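Local coordinates for HydG protein (Carboxydothermus hydrogenoformans, PDB 4RTB) that is a radical SAM enzyme of [FeFe]-hydrogenase maturation, a CO and cyanide synthase that binds a [4Fe-4S] cluster and S-adenosylmethionine, at residues Q52-G57 with F81-K86; A234-I239 with K273-G278; F259-V264 with K307-L312; R373-I378 with V427-E432. One frame throughout, in Å; residues are numbered along the deposited sequence.

Contact 1 of 4, residues Q52-G57 with F81-K86; sequences QKLQKG and FWQARK
Gln83 reaches across from helix 74-91 and lays its side chain against the backbone of Leu54, near the C-terminal end of helix 43-56. The nearest pair is Leu54 O and Gln83 CG at 3.2 Å, a carbonyl oxygen against an aliphatic carbon. The amide nitrogen follows, with Gln83 NE2 3.4 Å from the same Leu54 O and 3.9 Å from Gly57 CA. A bend at chi2 (-60°) folds the glutamine chain, which sets NE2 beside Leu54 O and Gly57 CA. Leu54 adds the apolar part: its CD2 lies 4.2 Å from Gln83 CG, the two side chains meeting at a slant. In the next shell, Leu54 also packs on Ile79, one turn before Gln83 on helix 74-91, and on Leu60, in the loop after helix 43-56. Lys53 makes a salt bridge with Glu64, tying helix 43-56 to helix 62-70. At Gly57 the chain leaves helical angles with positive phi (87°), a conformation readily adopted by glycine. The arrangement is the C-terminal part of helix 43-56, with Gly57 at positive phi, resting on the flank of helix 74-91 in an all-helical part of the chain, away from the SAM and cluster sites.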
loop_
_atom_site.group_PDB
_atom_site.type_symbol
_atom_site.label_atom_id
_atom_site.label_comp_id
_atom_site.label_asym_id
_atom_site.label_seq_id
_atom_site.Cartn_x
_atom_site.Cartn_y
_atom_site.Cartn_z
ATOM N N GLN A 52 -1.454 22.223 19.600
ATOM C CA GLN A 52 -1.003 23.519 19.109
ATOM C C GLN A 52 -0.119 23.314 17.884
ATOM O O GLN A 52 -0.288 23.990 16.865
ATOM C CB GLN A 52 -0.261 24.290 20.202
ATOM C CG GLN A 52 -1.124 24.612 21.414
ATOM C CD GLN A 52 -0.386 25.420 22.461
ATOM O OE1 GLN A 52 0.330 26.368 22.140
ATOM N NE2 GLN A 52 -0.551 25.043 23.725
ATOM N N LYS A 53 0.787 22.343 17.974
ATOM C CA LYS A 53 1.662 22.007 16.856
ATOM C C LYS A 53 0.861 21.623 15.618
ATOM O O LYS A 53 1.308 21.843 14.492
ATOM C CB LYS A 53 2.613 20.868 17.233
ATOM C CG LYS A 53 3.939 21.321 17.818
ATOM C CD LYS A 53 4.871 20.139 18.021
ATOM C CE LYS A 53 6.275 20.585 18.386
ATOM N NZ LYS A 53 7.212 19.430 18.475
ATOM N N LEU A 54 -0.325 21.059 15.825
ATOM C CA LEU A 54 -1.159 20.659 14.699
ATOM C C LEU A 54 -1.907 21.855 14.126
ATOM O O LEU A 54 -2.183 21.907 12.928
ATOM C CB LEU A 54 -2.140 19.562 15.114
ATOM C CG LEU A 54 -1.525 18.172 15.289
ATOM C CD1 LEU A 54 -2.581 17.162 15.700
ATOM C CD2 LEU A 54 -0.827 17.734 14.009
ATOM N N GLN A 55 -2.224 22.822 14.984
ATOM C CA GLN A 55 -2.931 24.016 14.538
ATOM C C GLN A 55 -2.020 24.906 13.706
ATOM O O GLN A 55 -2.410 25.394 12.643
ATOM C CB GLN A 55 -3.477 24.795 15.731
ATOM C CG GLN A 55 -4.583 24.081 16.477
ATOM C CD GLN A 55 -5.027 24.843 17.705
ATOM O OE1 GLN A 55 -4.346 25.764 18.157
ATOM N NE2 GLN A 55 -6.177 24.466 18.253
ATOM N N LYS A 56 -0.803 25.112 14.198
ATOM C CA LYS A 56 0.177 25.935 13.504
ATOM C C LYS A 56 0.675 25.245 12.238
ATOM O O LYS A 56 1.149 25.901 11.311
ATOM C CB LYS A 56 1.353 26.259 14.428
ATOM N N GLY A 57 0.558 23.921 12.204
ATOM C CA GLY A 57 1.018 23.144 11.069
ATOM C C GLY A 57 2.484 22.779 11.201
ATOM O O GLY A 57 3.153 22.477 10.213
ATOM N N PHE A 81 -7.239 14.823 12.145
ATOM C CA PHE A 81 -7.875 14.495 10.874
ATOM C C PHE A 81 -7.852 15.696 9.938
ATOM O O PHE A 81 -7.567 15.560 8.746
ATOM C CB PHE A 81 -9.312 14.016 11.095
ATOM C CG PHE A 81 -9.410 12.712 11.837
ATOM C CD1 PHE A 81 -8.289 11.915 12.021
ATOM C CD2 PHE A 81 -10.623 12.276 12.344
ATOM C CE1 PHE A 81 -8.373 10.716 12.698
ATOM C CE2 PHE A 81 -10.715 11.073 13.024
ATOM C CZ PHE A 81 -9.588 10.293 13.201
ATOM N N TRP A 82 -8.149 16.868 10.492
ATOM C CA TRP A 82 -8.118 18.116 9.737
ATOM C C TRP A 82 -6.767 18.315 9.045
ATOM O O TRP A 82 -6.698 18.517 7.820
ATOM C CB TRP A 82 -8.425 19.288 10.671
ATOM C CG TRP A 82 -8.630 20.597 9.987
ATOM C CD1 TRP A 82 -9.701 20.969 9.229
ATOM C CD2 TRP A 82 -7.753 21.727 10.022
ATOM N NE1 TRP A 82 -9.539 22.255 8.778
ATOM C CE2 TRP A 82 -8.349 22.743 9.254
ATOM C CE3 TRP A 82 -6.515 21.974 10.625
ATOM C CZ2 TRP A 82 -7.753 23.989 9.070
ATOM C CZ3 TRP A 82 -5.924 23.210 10.444
ATOM C CH2 TRP A 82 -6.543 24.203 9.674
ATOM N N GLN A 83 -5.696 18.230 9.831
ATOM C CA GLN A 83 -4.345 18.347 9.291
ATOM C C GLN A 83 -4.043 17.276 8.246
ATOM O O GLN A 83 -3.421 17.562 7.221
ATOM C CB GLN A 83 -3.312 18.276 10.414
ATOM C CG GLN A 83 -2.739 19.624 10.793
ATOM C CD GLN A 83 -2.045 20.307 9.631
ATOM O OE1 GLN A 83 -1.382 19.659 8.821
ATOM N NE2 GLN A 83 -2.202 21.624 9.539
ATOM N N ALA A 84 -4.485 16.049 8.508
ATOM C CA ALA A 84 -4.268 14.944 7.578
ATOM C C ALA A 84 -4.882 15.241 6.210
ATOM O O ALA A 84 -4.211 15.107 5.179
ATOM C CB ALA A 84 -4.835 13.654 8.147
ATOM N N ARG A 85 -6.150 15.649 6.209
ATOM C CA ARG A 85 -6.845 15.987 4.969
ATOM C C ARG A 85 -6.160 17.155 4.270
ATOM O O ARG A 85 -6.055 17.179 3.036
ATOM C CB ARG A 85 -8.318 16.327 5.236
ATOM C CG ARG A 85 -9.114 15.224 5.930
ATOM C CD ARG A 85 -10.614 15.526 5.967
ATOM N NE ARG A 85 -11.364 14.415 6.554
ATOM C CZ ARG A 85 -12.241 14.533 7.546
ATOM N NH1 ARG A 85 -12.502 15.722 8.072
ATOM N NH2 ARG A 85 -12.863 13.456 8.011
ATOM N N LYS A 86 -5.690 18.119 5.057
ATOM C CA LYS A 86 -5.038 19.286 4.473
ATOM C C LYS A 86 -3.757 18.884 3.748
ATOM O O LYS A 86 -3.502 19.327 2.628
ATOM C CB LYS A 86 -4.736 20.339 5.540
ATOM C CG LYS A 86 -4.504 21.725 4.963
ATOM C CD LYS A 86 -5.355 22.766 5.669
ATOM C CE LYS A 86 -4.668 23.273 6.922
ATOM N NZ LYS A 86 -3.444 24.052 6.589
#

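Contact 2 of 4, residues A234-I239 with K273-G278; sequences AVERAI and KKFGIG
Phe275, the last residue of helix 257-275, directs its side chain at helix 234-240, where Glu236 and Ile239, nearly one turn apart, receive it. From CB, the chi1 of -61° sets CG beside the backbone N, and the ring then runs out over Ile239 toward Glu236. Phe275 CG lies 3.8 Å from Ile239 CG2, and Phe275 CD1 is nearer to that methyl at 3.6 Å. The methyl stands over one face, 3.8 Å from the ring centroid and 19° off the normal, the geometry of a CH-pi contact; Lys274 CG lies over the opposite face. Farther out, the ring meets Glu236 at its edge: Phe275 CE2 is 3.5 Å and Phe275 CZ 3.6 Å from Glu236 CG, which lies in the ring plane. Glu236 thus offers a methylene to the phenyl group, while its carboxylate, turned 54° from the ring, is hydrogen-bonded through OE1 to Tyr270 of helix 257-275. After Phe275, Gly276 takes positive phi as the helix ends. Helix 234-240 packs against helix 190-197 through Ala234 and Ala238, and through Val235 and Ile239 against strand 246-249, which pairs in parallel with strand 281-283, as in the beta/alpha barrel of radical SAM enzymes.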
loop_
_atom_site.group_PDB
_atom_site.type_symbol
_atom_site.label_atom_id
_atom_site.label_comp_id
_atom_site.label_asym_id
_atom_site.label_seq_id
_atom_site.Cartn_x
_atom_site.Cartn_y
_atom_site.Cartn_z
ATOM N N ALA A 234 15.892 -6.447 4.490
ATOM C CA ALA A 234 15.691 -6.955 3.137
ATOM C C ALA A 234 15.630 -5.805 2.142
ATOM O O ALA A 234 16.203 -5.875 1.049
ATOM C CB ALA A 234 14.421 -7.788 3.060
ATOM N N VAL A 235 14.927 -4.746 2.530
ATOM C CA VAL A 235 14.799 -3.564 1.693
ATOM C C VAL A 235 16.148 -2.875 1.515
ATOM O O VAL A 235 16.408 -2.286 0.472
ATOM C CB VAL A 235 13.778 -2.565 2.272
ATOM C CG1 VAL A 235 12.500 -2.584 1.453
ATOM C CG2 VAL A 235 13.487 -2.891 3.734
ATOM N N GLU A 236 17.003 -2.951 2.533
ATOM C CA GLU A 236 18.363 -2.433 2.423
ATOM C C GLU A 236 19.110 -3.129 1.298
ATOM O O GLU A 236 19.720 -2.484 0.443
ATOM C CB GLU A 236 19.118 -2.614 3.736
ATOM C CG GLU A 236 19.384 -1.325 4.476
ATOM C CD GLU A 236 19.191 -1.480 5.966
ATOM O OE1 GLU A 236 20.194 -1.694 6.679
ATOM O OE2 GLU A 236 18.030 -1.395 6.418
ATOM N N ARG A 237 19.054 -4.456 1.307
ATOM C CA ARG A 237 19.674 -5.249 0.259
ATOM C C ARG A 237 19.061 -4.927 -1.097
ATOM O O ARG A 237 19.769 -4.865 -2.102
ATOM C CB ARG A 237 19.545 -6.739 0.571
ATOM C CG ARG A 237 20.496 -7.203 1.659
ATOM C CD ARG A 237 20.300 -8.666 1.998
ATOM N NE ARG A 237 19.423 -8.850 3.148
ATOM C CZ ARG A 237 18.238 -9.448 3.096
ATOM N NH1 ARG A 237 17.786 -9.928 1.947
ATOM N NH2 ARG A 237 17.509 -9.575 4.196
ATOM N N ALA A 238 17.749 -4.711 -1.123
ATOM C CA ALA A 238 17.069 -4.371 -2.367
ATOM C C ALA A 238 17.601 -3.054 -2.922
ATOM O O ALA A 238 17.833 -2.922 -4.124
ATOM C CB ALA A 238 15.569 -4.294 -2.150
ATOM N N ILE A 239 17.802 -2.087 -2.032
ATOM C CA ILE A 239 18.347 -0.789 -2.401
ATOM C C ILE A 239 19.767 -0.916 -2.940
ATOM O O ILE A 239 20.060 -0.469 -4.049
ATOM C CB ILE A 239 18.352 0.186 -1.206
ATOM C CG1 ILE A 239 16.924 0.560 -0.808
ATOM C CG2 ILE A 239 19.131 1.445 -1.550
ATOM C CD1 ILE A 239 16.222 1.437 -1.817
ATOM N N LYS A 273 17.625 8.637 6.117
ATOM C CA LYS A 273 18.922 9.059 6.638
ATOM C C LYS A 273 20.081 8.287 6.006
ATOM O O LYS A 273 21.148 8.852 5.756
ATOM C CB LYS A 273 18.960 8.899 8.160
ATOM N N LYS A 274 19.867 7.002 5.741
ATOM C CA LYS A 274 20.946 6.129 5.290
ATOM C C LYS A 274 21.237 6.239 3.794
ATOM O O LYS A 274 22.396 6.321 3.392
ATOM C CB LYS A 274 20.630 4.672 5.641
ATOM C CG LYS A 274 21.757 3.694 5.331
ATOM N N PHE A 275 20.193 6.236 2.970
ATOM C CA PHE A 275 20.398 6.201 1.523
ATOM C C PHE A 275 20.025 7.502 0.819
ATOM O O PHE A 275 20.252 7.647 -0.384
ATOM C CB PHE A 275 19.611 5.043 0.910
ATOM C CG PHE A 275 20.016 3.697 1.432
ATOM C CD1 PHE A 275 21.162 3.075 0.964
ATOM C CD2 PHE A 275 19.254 3.053 2.393
ATOM C CE1 PHE A 275 21.541 1.837 1.444
ATOM C CE2 PHE A 275 19.626 1.815 2.877
ATOM C CZ PHE A 275 20.772 1.207 2.401
ATOM N N GLY A 276 19.452 8.444 1.563
ATOM C CA GLY A 276 19.055 9.717 0.992
ATOM C C GLY A 276 17.701 9.648 0.312
ATOM O O GLY A 276 17.134 10.674 -0.072
ATOM N N ILE A 277 17.184 8.434 0.154
ATOM C CA ILE A 277 15.850 8.251 -0.392
ATOM C C ILE A 277 15.000 7.425 0.570
ATOM O O ILE A 277 15.444 6.405 1.108
ATOM C CB ILE A 277 15.886 7.585 -1.800
ATOM C CG1 ILE A 277 14.528 7.731 -2.495
ATOM C CG2 ILE A 277 16.333 6.122 -1.727
ATOM C CD1 ILE A 277 14.109 9.174 -2.720
ATOM N N GLY A 278 13.783 7.897 0.811
ATOM C CA GLY A 278 12.857 7.182 1.664
ATOM C C GLY A 278 12.081 6.163 0.858
ATOM O O GLY A 278 12.251 6.068 -0.357
#

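Contact 3 of 4, residues F259-V264 with K307-L312; sequences FELLGV and KKIVAL
Leu261 of helix 257-275 is met by two residues of helix 303-316, and its two methyls are divided between them. Along 307-312, Lys307 and Lys308 come first and serve other neighbours, Lys308 NZ through a salt bridge with Asp72. Ile309 is the first to cross, its CG2 lying 3.8 Å from Leu261 CD1. These two side chains run past each other in opposite directions, at the nearest CA pair, Leu261 CA and Ile309 CA, 6.9 Å apart. Val310 and Ala311 turn to other helices, 330-339 and 74-91. Leu312 then presents CD1, 3.8 Å from Leu261 CD2, with the two leucines at about a right angle. For Leu261, chi1 165° points CG at the facing helix, and chi2 63° turns the two methyls to Ile309 and Leu312. The interaction is wholly apolar and all three residues are buried. Phe69 of helix 62-70 touches all three of them, while Leu312 also meets Leu80 of helix 74-91. The two helices pack side by side, each followed in the chain by a parallel strand, 281-283 and 321-324, as in the beta/alpha barrel of radical SAM enzymes, with helix 62-70 laid against both and helix 74-91 against 303-316.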
loop_
_atom_site.group_PDB
_atom_site.type_symbol
_atom_site.label_atom_id
_atom_site.label_comp_id
_atom_site.label_asym_id
_atom_site.label_seq_id
_atom_site.Cartn_x
_atom_site.Cartn_y
_atom_site.Cartn_z
ATOM N N PHE A 259 2.991 0.486 18.636
ATOM C CA PHE A 259 4.361 0.060 18.409
ATOM C C PHE A 259 4.680 -0.103 16.924
ATOM O O PHE A 259 5.747 0.307 16.471
ATOM C CB PHE A 259 4.640 -1.247 19.148
ATOM C CG PHE A 259 6.088 -1.632 19.160
ATOM C CD1 PHE A 259 6.925 -1.185 20.167
ATOM C CD2 PHE A 259 6.614 -2.431 18.161
ATOM C CE1 PHE A 259 8.260 -1.534 20.181
ATOM C CE2 PHE A 259 7.949 -2.779 18.169
ATOM C CZ PHE A 259 8.772 -2.332 19.181
ATOM N N GLU A 260 3.763 -0.708 16.175
ATOM C CA GLU A 260 3.966 -0.920 14.745
ATOM C C GLU A 260 3.961 0.407 13.982
ATOM O O GLU A 260 4.778 0.619 13.080
ATOM C CB GLU A 260 2.899 -1.865 14.181
ATOM C CG GLU A 260 3.410 -3.260 13.823
ATOM C CD GLU A 260 3.459 -4.208 15.011
ATOM O OE1 GLU A 260 2.381 -4.621 15.493
ATOM O OE2 GLU A 260 4.575 -4.546 15.459
ATOM N N LEU A 261 3.035 1.291 14.351
ATOM C CA LEU A 261 2.972 2.632 13.775
ATOM C C LEU A 261 4.275 3.388 13.996
ATOM O O LEU A 261 4.818 3.998 13.071
ATOM C CB LEU A 261 1.807 3.421 14.375
ATOM C CG LEU A 261 1.823 4.935 14.144
ATOM C CD1 LEU A 261 1.723 5.260 12.661
ATOM C CD2 LEU A 261 0.700 5.602 14.921
ATOM N N LEU A 262 4.759 3.350 15.233
ATOM C CA LEU A 262 6.067 3.896 15.577
ATOM C C LEU A 262 7.172 3.296 14.701
ATOM O O LEU A 262 8.011 4.016 14.145
ATOM C CB LEU A 262 6.370 3.632 17.053
ATOM C CG LEU A 262 6.277 4.761 18.079
ATOM C CD1 LEU A 262 5.378 5.882 17.595
ATOM C CD2 LEU A 262 5.774 4.205 19.401
ATOM N N GLY A 263 7.149 1.973 14.579
ATOM C CA GLY A 263 8.166 1.240 13.848
ATOM C C GLY A 263 8.251 1.592 12.376
ATOM O O GLY A 263 9.348 1.693 11.826
ATOM N N VAL A 264 7.101 1.771 11.734
ATOM C CA VAL A 264 7.080 2.132 10.320
ATOM C C VAL A 264 7.742 3.486 10.086
ATOM O O VAL A 264 8.606 3.628 9.215
ATOM C CB VAL A 264 5.648 2.169 9.770
ATOM C CG1 VAL A 264 5.631 2.772 8.376
ATOM C CG2 VAL A 264 5.056 0.775 9.756
ATOM N N LYS A 307 -8.206 5.116 11.116
ATOM C CA LYS A 307 -8.189 6.454 10.535
ATOM C C LYS A 307 -7.063 7.274 11.163
ATOM O O LYS A 307 -6.382 8.042 10.477
ATOM C CB LYS A 307 -9.545 7.140 10.728
ATOM C CG LYS A 307 -10.681 6.485 9.943
ATOM C CD LYS A 307 -12.014 6.520 10.693
ATOM C CE LYS A 307 -12.648 7.904 10.703
ATOM N NZ LYS A 307 -14.012 7.875 11.313
ATOM N N LYS A 308 -6.854 7.081 12.462
ATOM C CA LYS A 308 -5.734 7.709 13.155
ATOM C C LYS A 308 -4.374 7.268 12.609
ATOM O O LYS A 308 -3.453 8.082 12.512
ATOM C CB LYS A 308 -5.798 7.414 14.652
ATOM C CG LYS A 308 -6.400 8.524 15.479
ATOM C CD LYS A 308 -6.236 8.225 16.952
ATOM C CE LYS A 308 -6.530 9.446 17.790
ATOM N NZ LYS A 308 -6.383 9.139 19.235
ATOM N N ILE A 309 -4.240 5.987 12.263
ATOM C CA ILE A 309 -2.969 5.504 11.734
ATOM C C ILE A 309 -2.698 6.130 10.377
ATOM O O ILE A 309 -1.609 6.645 10.145
ATOM C CB ILE A 309 -2.898 3.968 11.570
ATOM C CG1 ILE A 309 -3.686 3.240 12.653
ATOM C CG2 ILE A 309 -1.448 3.508 11.605
ATOM C CD1 ILE A 309 -3.694 1.736 12.478
ATOM N N VAL A 310 -3.680 6.092 9.477
ATOM C CA VAL A 310 -3.445 6.637 8.137
ATOM C C VAL A 310 -3.251 8.154 8.195
ATOM O O VAL A 310 -2.532 8.731 7.369
ATOM C CB VAL A 310 -4.593 6.290 7.146
ATOM C CG1 VAL A 310 -5.227 4.957 7.509
ATOM C CG2 VAL A 310 -5.644 7.392 7.091
ATOM N N ALA A 311 -3.868 8.792 9.188
ATOM C CA ALA A 311 -3.735 10.232 9.362
ATOM C C ALA A 311 -2.326 10.572 9.815
ATOM O O ALA A 311 -1.647 11.399 9.202
ATOM C CB ALA A 311 -4.753 10.749 10.361
ATOM N N LEU A 312 -1.895 9.926 10.893
ATOM C CA LEU A 312 -0.560 10.129 11.436
ATOM C C LEU A 312 0.526 9.790 10.423
ATOM O O LEU A 312 1.528 10.484 10.326
ATOM C CB LEU A 312 -0.375 9.299 12.701
ATOM C CG LEU A 312 -0.956 9.951 13.952
ATOM C CD1 LEU A 312 -1.123 8.932 15.056
ATOM C CD2 LEU A 312 -0.054 11.089 14.403
#

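Contact 4 of 4, residues R373-I378 with V427-E432; sequences RSLAEI and VEYLYE
Tyr429 and Leu375 extend toward each other from helices 419-432 and 375-384, so that the far end of the phenol arrives at the first turn of the other helix. In both residues CG stands opposite the backbone N (chi1 174° for Tyr429, 177° for Leu375), which sends the two side chains outward to meet. Leu375 CD2 comes to 3.8 Å from Tyr429 CE2, on a slanting approach to the ring. The hydroxyl reaches farther than the ring carbons: Tyr429 OH is 3.9 Å from Leu375 CG and 3.7 Å from Ala376 CA. Ala376 CB lies 4.1 Å and Ala376 N 3.9 Å from the same Tyr429 OH. The tyrosine spans a wide gap: the nearest CA pair, Ala376 and Leu430, is 9.9 Å apart. The tyrosine ring also meets Phe391 with the planes at about 20°, next to strand 388-390. Leu375 touches His146, and Ala376 packs on Leu440. On the same helix as the tyrosine, Glu428 and Glu432 form salt bridges with Arg179 and Arg142, respectively. Only 100 Å² is buried between the two segments, and no hydrogen bond joins them. The chemistry is therefore that of van der Waals contact: a leucine methyl against one aromatic carbon, and the phenol oxygen against backbone and side-chain atoms at the start of a helix, with the ionic bonds of helix 419-432 made to other partners.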
loop_
_atom_site.group_PDB
_atom_site.type_symbol
_atom_site.label_atom_id
_atom_site.label_comp_id
_atom_site.label_asym_id
_atom_site.label_seq_id
_atom_site.Cartn_x
_atom_site.Cartn_y
_atom_site.Cartn_z
ATOM N N ARG A 373 -16.158 -6.968 -6.301
ATOM C CA ARG A 373 -16.820 -5.769 -6.813
ATOM C C ARG A 373 -16.167 -5.281 -8.105
ATOM O O ARG A 373 -14.967 -5.457 -8.308
ATOM C CB ARG A 373 -16.818 -4.655 -5.761
ATOM C CG ARG A 373 -15.455 -4.322 -5.176
ATOM C CD ARG A 373 -15.498 -2.993 -4.431
ATOM N NE ARG A 373 -14.950 -3.087 -3.080
ATOM C CZ ARG A 373 -15.597 -2.704 -1.983
ATOM N NH1 ARG A 373 -16.819 -2.194 -2.073
ATOM N NH2 ARG A 373 -15.022 -2.827 -0.795
ATOM N N SER A 374 -16.964 -4.666 -8.976
ATOM C CA SER A 374 -16.499 -4.279 -10.307
ATOM C C SER A 374 -15.777 -2.939 -10.325
ATOM O O SER A 374 -16.164 -2.011 -9.622
ATOM C CB SER A 374 -17.672 -4.229 -11.285
ATOM O OG SER A 374 -17.265 -3.681 -12.526
ATOM N N LEU A 375 -14.741 -2.845 -11.155
ATOM C CA LEU A 375 -13.918 -1.640 -11.244
ATOM C C LEU A 375 -14.728 -0.407 -11.640
ATOM O O LEU A 375 -14.568 0.663 -11.047
ATOM C CB LEU A 375 -12.774 -1.853 -12.239
ATOM C CG LEU A 375 -11.857 -0.654 -12.499
ATOM C CD1 LEU A 375 -11.132 -0.237 -11.229
ATOM C CD2 LEU A 375 -10.862 -0.963 -13.610
ATOM N N ALA A 376 -15.598 -0.563 -12.636
ATOM C CA ALA A 376 -16.431 0.539 -13.111
ATOM C C ALA A 376 -17.294 1.118 -11.992
ATOM O O ALA A 376 -17.453 2.335 -11.888
ATOM C CB ALA A 376 -17.306 0.080 -14.267
ATOM N N GLU A 377 -17.844 0.241 -11.157
ATOM C CA GLU A 377 -18.656 0.664 -10.021
ATOM C C GLU A 377 -17.874 1.557 -9.065
ATOM O O GLU A 377 -18.311 2.663 -8.741
ATOM C CB GLU A 377 -19.201 -0.553 -9.268
ATOM C CG GLU A 377 -20.571 -1.011 -9.746
ATOM C CD GLU A 377 -20.924 -2.410 -9.277
ATOM O OE1 GLU A 377 -20.615 -2.752 -8.113
ATOM O OE2 GLU A 377 -21.506 -3.171 -10.078
ATOM N N ILE A 378 -16.714 1.085 -8.619
ATOM C CA ILE A 378 -15.934 1.833 -7.644
ATOM C C ILE A 378 -15.359 3.102 -8.266
ATOM O O ILE A 378 -15.077 4.064 -7.555
ATOM C CB ILE A 378 -14.793 0.975 -7.036
ATOM C CG1 ILE A 378 -13.448 1.276 -7.698
ATOM C CG2 ILE A 378 -15.130 -0.506 -7.105
ATOM C CD1 ILE A 378 -12.466 1.969 -6.782
ATOM N N VAL A 427 -8.346 9.741 -18.589
ATOM C CA VAL A 427 -8.890 9.951 -19.926
ATOM C C VAL A 427 -8.810 8.647 -20.709
ATOM O O VAL A 427 -9.796 8.209 -21.302
ATOM C CB VAL A 427 -8.140 11.068 -20.695
ATOM C CG1 VAL A 427 -8.539 11.068 -22.162
ATOM C CG2 VAL A 427 -8.410 12.431 -20.080
ATOM N N GLU A 428 -7.636 8.023 -20.686
ATOM C CA GLU A 428 -7.421 6.759 -21.384
ATOM C C GLU A 428 -8.350 5.671 -20.868
ATOM O O GLU A 428 -8.892 4.882 -21.650
ATOM C CB GLU A 428 -5.969 6.304 -21.252
ATOM C CG GLU A 428 -5.690 4.978 -21.936
ATOM C CD GLU A 428 -4.237 4.818 -22.318
ATOM O OE1 GLU A 428 -3.432 5.701 -21.960
ATOM O OE2 GLU A 428 -3.902 3.815 -22.980
ATOM N N TYR A 429 -8.530 5.630 -19.551
ATOM C CA TYR A 429 -9.482 4.694 -18.969
ATOM C C TYR A 429 -10.875 4.908 -19.548
ATOM O O TYR A 429 -11.521 3.958 -19.992
ATOM C CB TYR A 429 -9.538 4.829 -17.448
ATOM C CG TYR A 429 -10.623 3.974 -16.832
ATOM C CD1 TYR A 429 -11.856 4.517 -16.494
ATOM C CD2 TYR A 429 -10.422 2.619 -16.613
ATOM C CE1 TYR A 429 -12.853 3.735 -15.942
ATOM C CE2 TYR A 429 -11.412 1.829 -16.062
ATOM C CZ TYR A 429 -12.626 2.393 -15.728
ATOM O OH TYR A 429 -13.616 1.611 -15.177
ATOM N N LEU A 430 -11.332 6.158 -19.533
ATOM C CA LEU A 430 -12.667 6.497 -20.013
ATOM C C LEU A 430 -12.852 6.110 -21.470
ATOM O O LEU A 430 -13.891 5.571 -21.853
ATOM C CB LEU A 430 -12.943 7.989 -19.837
ATOM C CG LEU A 430 -13.148 8.492 -18.409
ATOM C CD1 LEU A 430 -13.343 9.992 -18.427
ATOM C CD2 LEU A 430 -14.333 7.799 -17.757
ATOM N N TYR A 431 -11.840 6.394 -22.281
ATOM C CA TYR A 431 -11.877 6.027 -23.685
ATOM C C TYR A 431 -11.935 4.508 -23.844
ATOM O O TYR A 431 -12.579 4.001 -24.760
ATOM C CB TYR A 431 -10.668 6.609 -24.419
ATOM C CG TYR A 431 -10.419 5.994 -25.774
ATOM C CD1 TYR A 431 -11.368 6.077 -26.785
ATOM C CD2 TYR A 431 -9.228 5.334 -26.046
ATOM C CE1 TYR A 431 -11.142 5.513 -28.026
ATOM C CE2 TYR A 431 -8.991 4.769 -27.282
ATOM C CZ TYR A 431 -9.950 4.860 -28.268
ATOM O OH TYR A 431 -9.714 4.296 -29.501
ATOM N N GLU A 432 -11.281 3.783 -22.942
ATOM C CA GLU A 432 -11.286 2.324 -23.014
ATOM C C GLU A 432 -12.643 1.718 -22.645
ATOM O O GLU A 432 -12.965 0.606 -23.060
ATOM C CB GLU A 432 -10.187 1.746 -22.117
ATOM C CG GLU A 432 -8.813 1.729 -22.775
ATOM C CD GLU A 432 -7.678 1.594 -21.777
ATOM O OE1 GLU A 432 -7.956 1.397 -20.575
ATOM O OE2 GLU A 432 -6.505 1.695 -22.197
#

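Along the chain, contact 1 closes before the others open, contacts 2 and 3 interleave, and contact 4 comes last. Helix 257-275 is common to contacts 2 and 3, whose centres lie about 20 Å apart: 259-264 belongs to contact 3, and the C-terminal end of the helix, 273-275, to contact 2. Contacts 1 and 3 have centres about 16 Å apart and touch directly, with Ala84 CB 3.7 Å from Ala311 CB, so helix 74-91 packs on helix 303-316 and joins the two contacts. Contact 4 stands apart, its centre about 31 Å from that of contact 3 and 35 Å from that of contact 2, on the opposite side of the chain's centre from both. Contacts 2 and 3 are consistent with the helical layer of a radical SAM barrel.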